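PDB 3C3J: putative tagatose-6-phosphate ketose/aldose isomerase from Escherichia coli, which belongs to the SIS-domain family, carrying two SIS domains in one chain, each built on a parallel beta sheet flanked by helices. Local coordinates for residues N53-T59 with H103-S109; W74-T79 with F187-I192; Y134-C140 with N155-M161. One frame throughout, in Å; residues are numbered along the deposited sequence.

Interaction 1: N53-T59 with H103-S109; sequences NLRIILT and HPLLLIS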
loop_
_atom_site.group_PDB
_atom_site.type_symbol
_atom_site.label_atom_id
_atom_site.label_comp_id
_atom_site.label_asym_id
_atom_site.label_seq_id
_atom_site.Cartn_x
_atom_site.Cartn_y
_atom_site.Cartn_z
ATOM N N ASN A 53 -4.721 -15.520 21.047
ATOM C CA ASN A 53 -4.839 -15.689 19.612
ATOM C C ASN A 53 -5.714 -14.624 18.905
ATOM O O ASN A 53 -5.997 -14.763 17.720
ATOM C CB ASN A 53 -5.365 -17.099 19.313
ATOM C CG ASN A 53 -6.672 -17.441 20.081
ATOM O OD1 ASN A 53 -7.067 -16.746 21.037
ATOM N ND2 ASN A 53 -7.334 -18.545 19.666
ATOM N N LEU A 54 -6.131 -13.582 19.626
ATOM C CA LEU A 54 -6.957 -12.522 19.047
ATOM C C LEU A 54 -6.245 -11.838 17.889
ATOM O O LEU A 54 -5.064 -11.482 17.994
ATOM C CB LEU A 54 -7.343 -11.479 20.101
ATOM C CG LEU A 54 -8.197 -10.286 19.663
ATOM C CD1 LEU A 54 -9.597 -10.723 19.334
ATOM C CD2 LEU A 54 -8.171 -9.157 20.736
ATOM N N ARG A 55 -6.970 -11.688 16.781
ATOM C CA ARG A 55 -6.579 -10.783 15.682
ATOM C C ARG A 55 -7.370 -9.488 15.825
ATOM O O ARG A 55 -8.575 -9.510 16.125
ATOM C CB ARG A 55 -6.867 -11.413 14.325
ATOM C CG ARG A 55 -5.747 -12.284 13.783
ATOM C CD ARG A 55 -5.296 -13.367 14.730
ATOM N NE ARG A 55 -4.131 -14.096 14.195
ATOM C CZ ARG A 55 -3.384 -14.963 14.888
ATOM N NH1 ARG A 55 -3.660 -15.256 16.149
ATOM N NH2 ARG A 55 -2.345 -15.554 14.304
ATOM N N ILE A 56 -6.709 -8.362 15.605
ATOM C CA ILE A 56 -7.378 -7.072 15.645
ATOM C C ILE A 56 -7.161 -6.444 14.270
ATOM O O ILE A 56 -6.038 -6.234 13.862
ATOM C CB ILE A 56 -6.842 -6.144 16.744
ATOM C CG1 ILE A 56 -6.848 -6.815 18.136
ATOM C CG2 ILE A 56 -7.634 -4.846 16.771
ATOM C CD1 ILE A 56 -6.208 -5.967 19.207
ATOM N N ILE A 57 -8.244 -6.170 13.554
ATOM C CA ILE A 57 -8.143 -5.573 12.230
ATOM C C ILE A 57 -8.723 -4.175 12.267
ATOM O O ILE A 57 -9.859 -3.989 12.694
ATOM C CB ILE A 57 -8.833 -6.434 11.148
ATOM C CG1 ILE A 57 -8.066 -7.734 10.965
ATOM C CG2 ILE A 57 -8.929 -5.671 9.798
ATOM C CD1 ILE A 57 -8.688 -8.738 9.981
ATOM N N LEU A 58 -7.948 -3.198 11.820
ATOM C CA LEU A 58 -8.440 -1.837 11.632
ATOM C C LEU A 58 -8.906 -1.712 10.183
ATOM O O LEU A 58 -8.150 -1.971 9.257
ATOM C CB LEU A 58 -7.327 -0.822 11.904
ATOM C CG LEU A 58 -7.097 -0.420 13.344
ATOM C CD1 LEU A 58 -6.662 -1.612 14.206
ATOM C CD2 LEU A 58 -6.094 0.736 13.407
ATOM N N THR A 59 -10.157 -1.314 9.986
ATOM C CA THR A 59 -10.710 -1.252 8.643
ATOM C C THR A 59 -11.483 0.047 8.374
ATOM O O THR A 59 -12.199 0.562 9.241
ATOM C CB THR A 59 -11.589 -2.503 8.352
ATOM O OG1 THR A 59 -11.827 -2.601 6.943
ATOM C CG2 THR A 59 -12.958 -2.455 9.135
ATOM N N HIS A 103 -9.364 -18.043 14.415
ATOM C CA HIS A 103 -8.985 -17.189 15.541
ATOM C C HIS A 103 -10.110 -16.217 15.877
ATOM O O HIS A 103 -10.892 -15.858 14.990
ATOM C CB HIS A 103 -7.752 -16.340 15.224
ATOM C CG HIS A 103 -6.561 -17.129 14.801
ATOM N ND1 HIS A 103 -5.984 -18.091 15.595
ATOM C CD2 HIS A 103 -5.832 -17.089 13.665
ATOM C CE1 HIS A 103 -4.958 -18.623 14.958
ATOM N NE2 HIS A 103 -4.831 -18.016 13.793
ATOM N N PRO A 104 -10.151 -15.738 17.129
ATOM C CA PRO A 104 -11.091 -14.671 17.406
ATOM C C PRO A 104 -10.653 -13.401 16.670
ATOM O O PRO A 104 -9.472 -13.248 16.320
ATOM C CB PRO A 104 -11.032 -14.492 18.942
ATOM C CG PRO A 104 -10.223 -15.657 19.469
ATOM C CD PRO A 104 -9.359 -16.099 18.329
ATOM N N LEU A 105 -11.617 -12.543 16.380
ATOM C CA LEU A 105 -11.362 -11.271 15.720
ATOM C C LEU A 105 -12.033 -10.114 16.449
ATOM O O LEU A 105 -13.194 -10.203 16.846
ATOM C CB LEU A 105 -11.904 -11.328 14.293
ATOM C CG LEU A 105 -11.903 -10.045 13.459
ATOM C CD1 LEU A 105 -10.490 -9.489 13.249
ATOM C CD2 LEU A 105 -12.576 -10.251 12.117
ATOM N N LEU A 106 -11.316 -9.000 16.561
ATOM C CA LEU A 106 -11.880 -7.736 16.967
ATOM C C LEU A 106 -11.735 -6.824 15.751
ATOM O O LEU A 106 -10.612 -6.534 15.326
ATOM C CB LEU A 106 -11.132 -7.139 18.159
ATOM C CG LEU A 106 -11.565 -5.722 18.579
ATOM C CD1 LEU A 106 -13.085 -5.641 18.866
ATOM C CD2 LEU A 106 -10.723 -5.184 19.765
ATOM N N LEU A 107 -12.853 -6.403 15.197
ATOM C CA LEU A 107 -12.858 -5.535 14.014
ATOM C C LEU A 107 -13.116 -4.104 14.441
ATOM O O LEU A 107 -14.180 -3.793 15.007
ATOM C CB LEU A 107 -13.920 -5.975 12.997
ATOM C CG LEU A 107 -13.878 -5.297 11.628
ATOM C CD1 LEU A 107 -12.549 -5.627 10.889
ATOM C CD2 LEU A 107 -15.114 -5.680 10.791
ATOM N N ILE A 108 -12.136 -3.239 14.174
ATOM C CA ILE A 108 -12.259 -1.811 14.463
ATOM C C ILE A 108 -12.669 -1.114 13.156
ATOM O O ILE A 108 -11.888 -1.042 12.209
ATOM C CB ILE A 108 -10.960 -1.241 15.022
ATOM C CG1 ILE A 108 -10.560 -2.000 16.291
ATOM C CG2 ILE A 108 -11.124 0.264 15.341
ATOM C CD1 ILE A 108 -9.104 -1.890 16.581
ATOM N N SER A 109 -13.923 -0.689 13.080
ATOM C CA SER A 109 -14.491 -0.167 11.830
ATOM C C SER A 109 -14.553 1.351 11.936
ATOM O O SER A 109 -15.246 1.877 12.791
ATOM C CB SER A 109 -15.904 -0.728 11.602
ATOM O OG SER A 109 -15.905 -2.107 11.212
HETATM O O HOH W 1 -6.374 -19.585 17.453
#
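Two neighbouring strands of a parallel beta sheet, 55-59 and 105-109, pair here in the interior of the first SIS domain. Their axes approach to 4.7 Å at 16°, and the register runs without a break from R55 opposite L105 to T59 opposite S109. Five backbone hydrogen bonds form the ladder: R55 N to P104 O (3.0 Å), L106 N to R55 O (2.8 Å), I57 N to L106 O (3.0 Å), I108 N to I57 O (2.8 Å) and T59 N to I108 O (2.8 Å). On one face I56 CG2 and L58 CD1 meet I108 CD1 at 3.3 and 3.4 Å; on the other I57 CG2 meets L107 CD1 at 3.8 Å. At the start of the pair the R55 guanidinium stacks flat on the H103 ring, centres 3.6 Å apart, while R55 NH1 donates to N53 O (2.9 Å). A water joins N53 ND2 and H103 ND1, and the second subunit packs nearby, its N82 against R55 and its E52 against H103. Strand 82-85 flanks the pair beside 55-59 and strand 133-139 beside 105-111; L91 of helix 88-93 covers T59 and L107, whereas F187 of helix 174-187 packs on L106 and I108.

Interaction 2: W74-T79 with F187-I192; sequences WLASHT and FAPETI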
loop_
_atom_site.group_PDB
_atom_site.type_symbol
_atom_site.label_atom_id
_atom_site.label_comp_id
_atom_site.label_asym_id
_atom_site.label_seq_id
_atom_site.Cartn_x
_atom_site.Cartn_y
_atom_site.Cartn_z
ATOM N N TRP A 74 2.598 0.480 14.713
ATOM C CA TRP A 74 2.928 1.008 16.039
ATOM C C TRP A 74 2.104 0.359 17.147
ATOM O O TRP A 74 2.656 -0.076 18.175
ATOM C CB TRP A 74 2.784 2.529 16.090
ATOM C CG TRP A 74 3.217 3.065 17.404
ATOM C CD1 TRP A 74 4.503 3.280 17.806
ATOM C CD2 TRP A 74 2.378 3.396 18.526
ATOM N NE1 TRP A 74 4.517 3.745 19.113
ATOM C CE2 TRP A 74 3.232 3.823 19.574
ATOM C CE3 TRP A 74 0.991 3.363 18.749
ATOM C CZ2 TRP A 74 2.750 4.236 20.820
ATOM C CZ3 TRP A 74 0.504 3.794 19.992
ATOM C CH2 TRP A 74 1.381 4.223 21.006
ATOM N N LEU A 75 0.795 0.243 16.938
ATOM C CA LEU A 75 -0.054 -0.416 17.936
ATOM C C LEU A 75 0.372 -1.881 18.183
ATOM O O LEU A 75 0.395 -2.356 19.328
ATOM C CB LEU A 75 -1.528 -0.346 17.534
ATOM C CG LEU A 75 -2.259 0.962 17.829
ATOM C CD1 LEU A 75 -3.672 0.922 17.249
ATOM C CD2 LEU A 75 -2.261 1.268 19.334
ATOM N N ALA A 76 0.698 -2.592 17.105
ATOM C CA ALA A 76 1.163 -3.967 17.207
ATOM C C ALA A 76 2.408 -4.042 18.108
ATOM O O ALA A 76 2.457 -4.856 19.042
ATOM C CB ALA A 76 1.479 -4.522 15.798
ATOM N N SER A 77 3.396 -3.197 17.829
ATOM C CA SER A 77 4.667 -3.257 18.541
ATOM C C SER A 77 4.535 -2.709 19.941
ATOM O O SER A 77 5.128 -3.265 20.868
ATOM C CB SER A 77 5.777 -2.496 17.825
ATOM O OG SER A 77 5.406 -1.159 17.574
ATOM N N HIS A 78 3.778 -1.630 20.093
ATOM C CA HIS A 78 3.580 -1.012 21.410
ATOM C C HIS A 78 2.869 -1.944 22.393
ATOM O O HIS A 78 3.244 -2.000 23.555
ATOM C CB HIS A 78 2.795 0.286 21.295
ATOM C CG HIS A 78 2.767 1.077 22.565
ATOM N ND1 HIS A 78 1.671 1.110 23.401
ATOM C CD2 HIS A 78 3.714 1.847 23.151
ATOM C CE1 HIS A 78 1.944 1.881 24.441
ATOM N NE2 HIS A 78 3.174 2.343 24.311
ATOM N N THR A 79 1.840 -2.646 21.922
ATOM C CA THR A 79 1.006 -3.511 22.770
ATOM C C THR A 79 1.442 -4.984 22.770
ATOM O O THR A 79 1.086 -5.732 23.679
ATOM C CB THR A 79 -0.488 -3.482 22.318
ATOM O OG1 THR A 79 -0.610 -4.114 21.042
ATOM C CG2 THR A 79 -1.059 -2.068 22.255
ATOM N N PHE A 187 -6.397 2.126 22.798
ATOM C CA PHE A 187 -5.483 0.972 22.945
ATOM C C PHE A 187 -4.149 1.262 23.601
ATOM O O PHE A 187 -3.503 0.326 24.082
ATOM C CB PHE A 187 -5.314 0.260 21.590
ATOM C CG PHE A 187 -6.580 -0.360 21.115
ATOM C CD1 PHE A 187 -7.017 -1.557 21.662
ATOM C CD2 PHE A 187 -7.390 0.290 20.191
ATOM C CE1 PHE A 187 -8.218 -2.136 21.237
ATOM C CE2 PHE A 187 -8.584 -0.265 19.783
ATOM C CZ PHE A 187 -9.012 -1.485 20.331
ATOM N N ALA A 188 -3.741 2.533 23.637
ATOM C CA ALA A 188 -2.482 2.930 24.271
ATOM C C ALA A 188 -2.684 4.125 25.225
ATOM O O ALA A 188 -2.012 5.137 25.113
ATOM C CB ALA A 188 -1.445 3.234 23.214
ATOM N N PRO A 189 -3.603 3.990 26.188
ATOM C CA PRO A 189 -3.933 5.150 27.035
ATOM C C PRO A 189 -2.813 5.599 27.967
ATOM O O PRO A 189 -2.828 6.724 28.470
ATOM C CB PRO A 189 -5.140 4.676 27.840
ATOM C CG PRO A 189 -4.983 3.204 27.909
ATOM C CD PRO A 189 -4.403 2.805 26.557
ATOM N N GLU A 190 -1.842 4.724 28.183
ATOM C CA GLU A 190 -0.695 5.075 29.015
ATOM C C GLU A 190 0.259 6.032 28.292
ATOM O O GLU A 190 1.147 6.613 28.928
ATOM C CB GLU A 190 0.016 3.804 29.490
ATOM C CG GLU A 190 0.735 2.989 28.414
ATOM C CD GLU A 190 -0.201 2.202 27.454
ATOM O OE1 GLU A 190 -1.421 2.088 27.664
ATOM O OE2 GLU A 190 0.304 1.662 26.470
ATOM N N THR A 191 0.073 6.182 26.974
ATOM C CA THR A 191 0.919 6.993 26.101
ATOM C C THR A 191 0.112 8.109 25.462
ATOM O O THR A 191 0.552 9.263 25.417
ATOM C CB THR A 191 1.523 6.118 24.958
ATOM O OG1 THR A 191 2.252 5.042 25.528
ATOM C CG2 THR A 191 2.460 6.904 24.017
ATOM N N ILE A 192 -1.067 7.758 24.943
ATOM C CA ILE A 192 -1.899 8.699 24.226
ATOM C C ILE A 192 -3.162 8.869 25.033
ATOM O O ILE A 192 -3.968 7.967 25.119
ATOM C CB ILE A 192 -2.240 8.195 22.788
ATOM C CG1 ILE A 192 -0.951 7.832 22.016
ATOM C CG2 ILE A 192 -3.132 9.219 22.083
ATOM C CD1 ILE A 192 -0.041 8.998 21.694
#
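H78, F187 and W74 bury the most surface where the C-terminal end of helix 63-79 meets the chain leaving helix 174-187. H78 gives up 52 Å², its CA-to-CB bond directed at the loop and its side chain lying against A188 and T191. F187, the last residue of its helix, touches L75 through its own CB, 3.9 Å from L75 CD2, and its carbonyl O lies 3.9 Å from T79 CG2; the phenyl ring turns away from helix 63-79. W74 reaches the loop with the far end of its indole: CH2 stands 3.7 Å from A188 CB and 4.4 Å from I192 CG1. A188 leaves helical geometry, and the chain then turns back so that T191 N and I192 N both donate hydrogen bonds to A188 O (3.0 and 2.8 Å), and A188, T191 and I192 gather round W74 CH2. The F187 ring lies edge-to-face with F83 and packs on L106 and I108 of strand 105-111 and on L45 of helix 23-49; beyond W74 and I192 come V336 and E337 of helix 335-356.

Interaction 3: Y134-C140 with N155-M161; sequences YHLPITC and NAFALLM
Both segments are extended except at N155 (phi/psi -90/13) and C140 (-102/4) and parallel, 19° apart end to end, in an unshifted register from Y134 opposite N155 to C140 opposite the selenomethionine M161; CA-CA distances run from 4.4 Å (H135 to A156) to 5.3 Å (T139 to L160). Backbone hydrogen bonds are H135 N to N155 O (2.9 Å), F157 N to H135 O (2.9 Å), L159 N to P137 O (2.9 Å), T139 N to L159 O (3.1 Å) and M161 N to T139 O (2.8 Å). P137 lacks an amide proton, so F157 O has no conventional partner and receives a CA-H...O contact from L136 CA (3.2 Å). A water donates to C140 O (2.9 Å) and M161 O (2.8 Å). Apolar contacts are L136 CD1 to F157 CD2 (3.9 Å) and I138 CG2 to M161 CE (3.6 Å), with I138 mt. Strand 133-139, helix 145-151 and strand 159-160 form a beta-alpha-beta unit at the edge of the SIS domain's parallel sheet.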
loop_
_atom_site.group_PDB
_atom_site.type_symbol
_atom_site.label_atom_id
_atom_site.label_comp_id
_atom_site.label_asym_id
_atom_site.label_seq_id
_atom_site.Cartn_x
_atom_site.Cartn_y
_atom_site.Cartn_z
ATOM N N TYR A 134 -15.893 -9.821 17.356
ATOM C CA TYR A 134 -16.261 -8.661 18.159
ATOM C C TYR A 134 -16.001 -7.415 17.336
ATOM O O TYR A 134 -15.200 -7.436 16.403
ATOM C CB TYR A 134 -15.474 -8.596 19.464
ATOM C CG TYR A 134 -15.537 -9.872 20.259
ATOM C CD1 TYR A 134 -16.579 -10.112 21.153
ATOM C CD2 TYR A 134 -14.563 -10.854 20.092
ATOM C CE1 TYR A 134 -16.639 -11.299 21.862
ATOM C CE2 TYR A 134 -14.603 -12.055 20.826
ATOM C CZ TYR A 134 -15.640 -12.263 21.701
ATOM O OH TYR A 134 -15.708 -13.458 22.404
ATOM N N HIS A 135 -16.700 -6.348 17.681
ATOM C CA HIS A 135 -16.664 -5.077 16.922
ATOM C C HIS A 135 -16.510 -3.874 17.822
ATOM O O HIS A 135 -17.176 -3.786 18.879
ATOM C CB HIS A 135 -17.945 -4.913 16.113
ATOM C CG HIS A 135 -18.110 -5.941 15.056
ATOM N ND1 HIS A 135 -18.847 -7.091 15.246
ATOM C CD2 HIS A 135 -17.579 -6.031 13.818
ATOM C CE1 HIS A 135 -18.786 -7.822 14.150
ATOM N NE2 HIS A 135 -18.021 -7.204 13.270
ATOM N N LEU A 136 -15.653 -2.944 17.391
ATOM C CA LEU A 136 -15.538 -1.615 17.963
ATOM C C LEU A 136 -15.591 -0.589 16.826
ATOM O O LEU A 136 -14.566 -0.137 16.340
ATOM C CB LEU A 136 -14.238 -1.468 18.743
ATOM C CG LEU A 136 -14.119 -0.198 19.626
ATOM C CD1 LEU A 136 -14.598 -0.508 21.017
ATOM C CD2 LEU A 136 -12.682 0.319 19.651
ATOM N N PRO A 137 -16.799 -0.236 16.377
ATOM C CA PRO A 137 -16.869 0.866 15.426
ATOM C C PRO A 137 -16.491 2.208 16.049
ATOM O O PRO A 137 -16.840 2.491 17.203
ATOM C CB PRO A 137 -18.328 0.865 14.974
ATOM C CG PRO A 137 -18.909 -0.402 15.536
ATOM C CD PRO A 137 -18.121 -0.788 16.697
ATOM N N ILE A 138 -15.746 3.001 15.285
ATOM C CA ILE A 138 -15.372 4.362 15.672
ATOM C C ILE A 138 -15.926 5.221 14.550
ATOM O O ILE A 138 -15.455 5.155 13.396
ATOM C CB ILE A 138 -13.846 4.505 15.843
ATOM C CG1 ILE A 138 -13.365 3.553 16.942
ATOM C CG2 ILE A 138 -13.449 5.956 16.158
ATOM C CD1 ILE A 138 -11.818 3.553 17.250
ATOM N N THR A 139 -16.942 6.004 14.881
ATOM C CA THR A 139 -17.799 6.626 13.877
ATOM C C THR A 139 -18.305 8.026 14.297
ATOM O O THR A 139 -18.411 8.334 15.482
ATOM C CB THR A 139 -18.986 5.656 13.535
ATOM O OG1 THR A 139 -19.791 6.195 12.484
ATOM C CG2 THR A 139 -19.858 5.371 14.770
ATOM N N CYS A 140 -18.620 8.851 13.302
ATOM C CA CYS A 140 -19.035 10.241 13.531
ATOM C C CYS A 140 -20.545 10.495 13.433
ATOM O O CYS A 140 -20.974 11.633 13.608
ATOM C CB CYS A 140 -18.266 11.188 12.579
ATOM S SG CYS A 140 -16.451 10.981 12.649
ATOM N N ASN A 155 -21.827 -8.296 20.948
ATOM C CA ASN A 155 -20.433 -8.505 20.525
ATOM C C ASN A 155 -19.752 -7.203 20.091
ATOM O O ASN A 155 -18.666 -7.247 19.540
ATOM C CB ASN A 155 -20.323 -9.628 19.436
ATOM C CG ASN A 155 -20.806 -9.205 18.002
ATOM O OD1 ASN A 155 -21.598 -8.262 17.823
ATOM N ND2 ASN A 155 -20.318 -9.942 16.967
ATOM N N ALA A 156 -20.367 -6.056 20.389
ATOM C CA ALA A 156 -19.942 -4.769 19.818
ATOM C C ALA A 156 -20.001 -3.659 20.848
ATOM O O ALA A 156 -20.848 -3.688 21.752
ATOM C CB ALA A 156 -20.798 -4.425 18.643
ATOM N N PHE A 157 -19.089 -2.701 20.727
ATOM C CA PHE A 157 -19.076 -1.509 21.566
ATOM C C PHE A 157 -18.708 -0.361 20.639
ATOM O O PHE A 157 -17.615 -0.339 20.107
ATOM C CB PHE A 157 -18.036 -1.641 22.680
ATOM C CG PHE A 157 -18.025 -0.484 23.664
ATOM C CD1 PHE A 157 -18.531 -0.655 24.949
ATOM C CD2 PHE A 157 -17.499 0.752 23.316
ATOM C CE1 PHE A 157 -18.525 0.395 25.861
ATOM C CE2 PHE A 157 -17.498 1.812 24.220
ATOM C CZ PHE A 157 -18.008 1.629 25.495
ATOM N N ALA A 158 -19.612 0.577 20.454
ATOM C CA ALA A 158 -19.400 1.651 19.493
ATOM C C ALA A 158 -18.981 2.911 20.204
ATOM O O ALA A 158 -19.498 3.264 21.268
ATOM C CB ALA A 158 -20.620 1.911 18.699
ATOM N N LEU A 159 -18.036 3.598 19.580
ATOM C CA LEU A 159 -17.527 4.842 20.097
ATOM C C LEU A 159 -17.900 5.972 19.124
ATOM O O LEU A 159 -17.502 5.982 17.959
ATOM C CB LEU A 159 -16.035 4.706 20.292
ATOM C CG LEU A 159 -15.227 5.819 20.892
ATOM C CD1 LEU A 159 -15.807 6.241 22.255
ATOM C CD2 LEU A 159 -13.770 5.272 21.000
ATOM N N LEU A 160 -18.655 6.923 19.632
ATOM C CA LEU A 160 -19.124 8.053 18.838
ATOM C C LEU A 160 -18.164 9.235 18.937
ATOM O O LEU A 160 -17.751 9.614 20.046
ATOM C CB LEU A 160 -20.512 8.459 19.336
ATOM C CG LEU A 160 -21.300 9.452 18.487
ATOM C CD1 LEU A 160 -21.601 8.906 17.088
ATOM C CD2 LEU A 160 -22.608 9.831 19.241
HETATM N N MSE A 161 -17.827 9.834 17.799
HETATM C CA MSE A 161 -16.902 10.981 17.773
HETATM C C MSE A 161 -17.719 12.241 18.084
HETATM O O MSE A 161 -18.965 12.195 18.003
HETATM C CB MSE A 161 -16.230 11.100 16.403
HETATM C CG MSE A 161 -15.375 9.931 16.014
HETATM SE SE MSE A 161 -13.889 9.636 17.256
HETATM C CE MSE A 161 -14.669 8.369 18.567
HETATM O O HOH W 2 -21.158 12.517 16.366
#

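All three contacts belong to the first SIS domain. Interactions 1 and 3, centres about 13 Å apart, are two pairings in one parallel sheet ordered 82-85, 55-59, 105-111, 133-139, 159-160; they come in series along the chain, joined by the pairing of 105-111 with 133-139 between them, with S109 O 2.8 Å from I138 N. Interaction 2 lies off the sheet, about 16 Å from interaction 1 and 18 Å from interaction 3. Its F187 ring reaches both, CE2 3.6 Å from I108 CD1 and 4.1 Å from L136 CD2. Segments of interactions 1 and 2 alternate, and interaction 3 nests inside the loop interaction 2 closes, F187 returning the chain to strands 105-111 and 133-139.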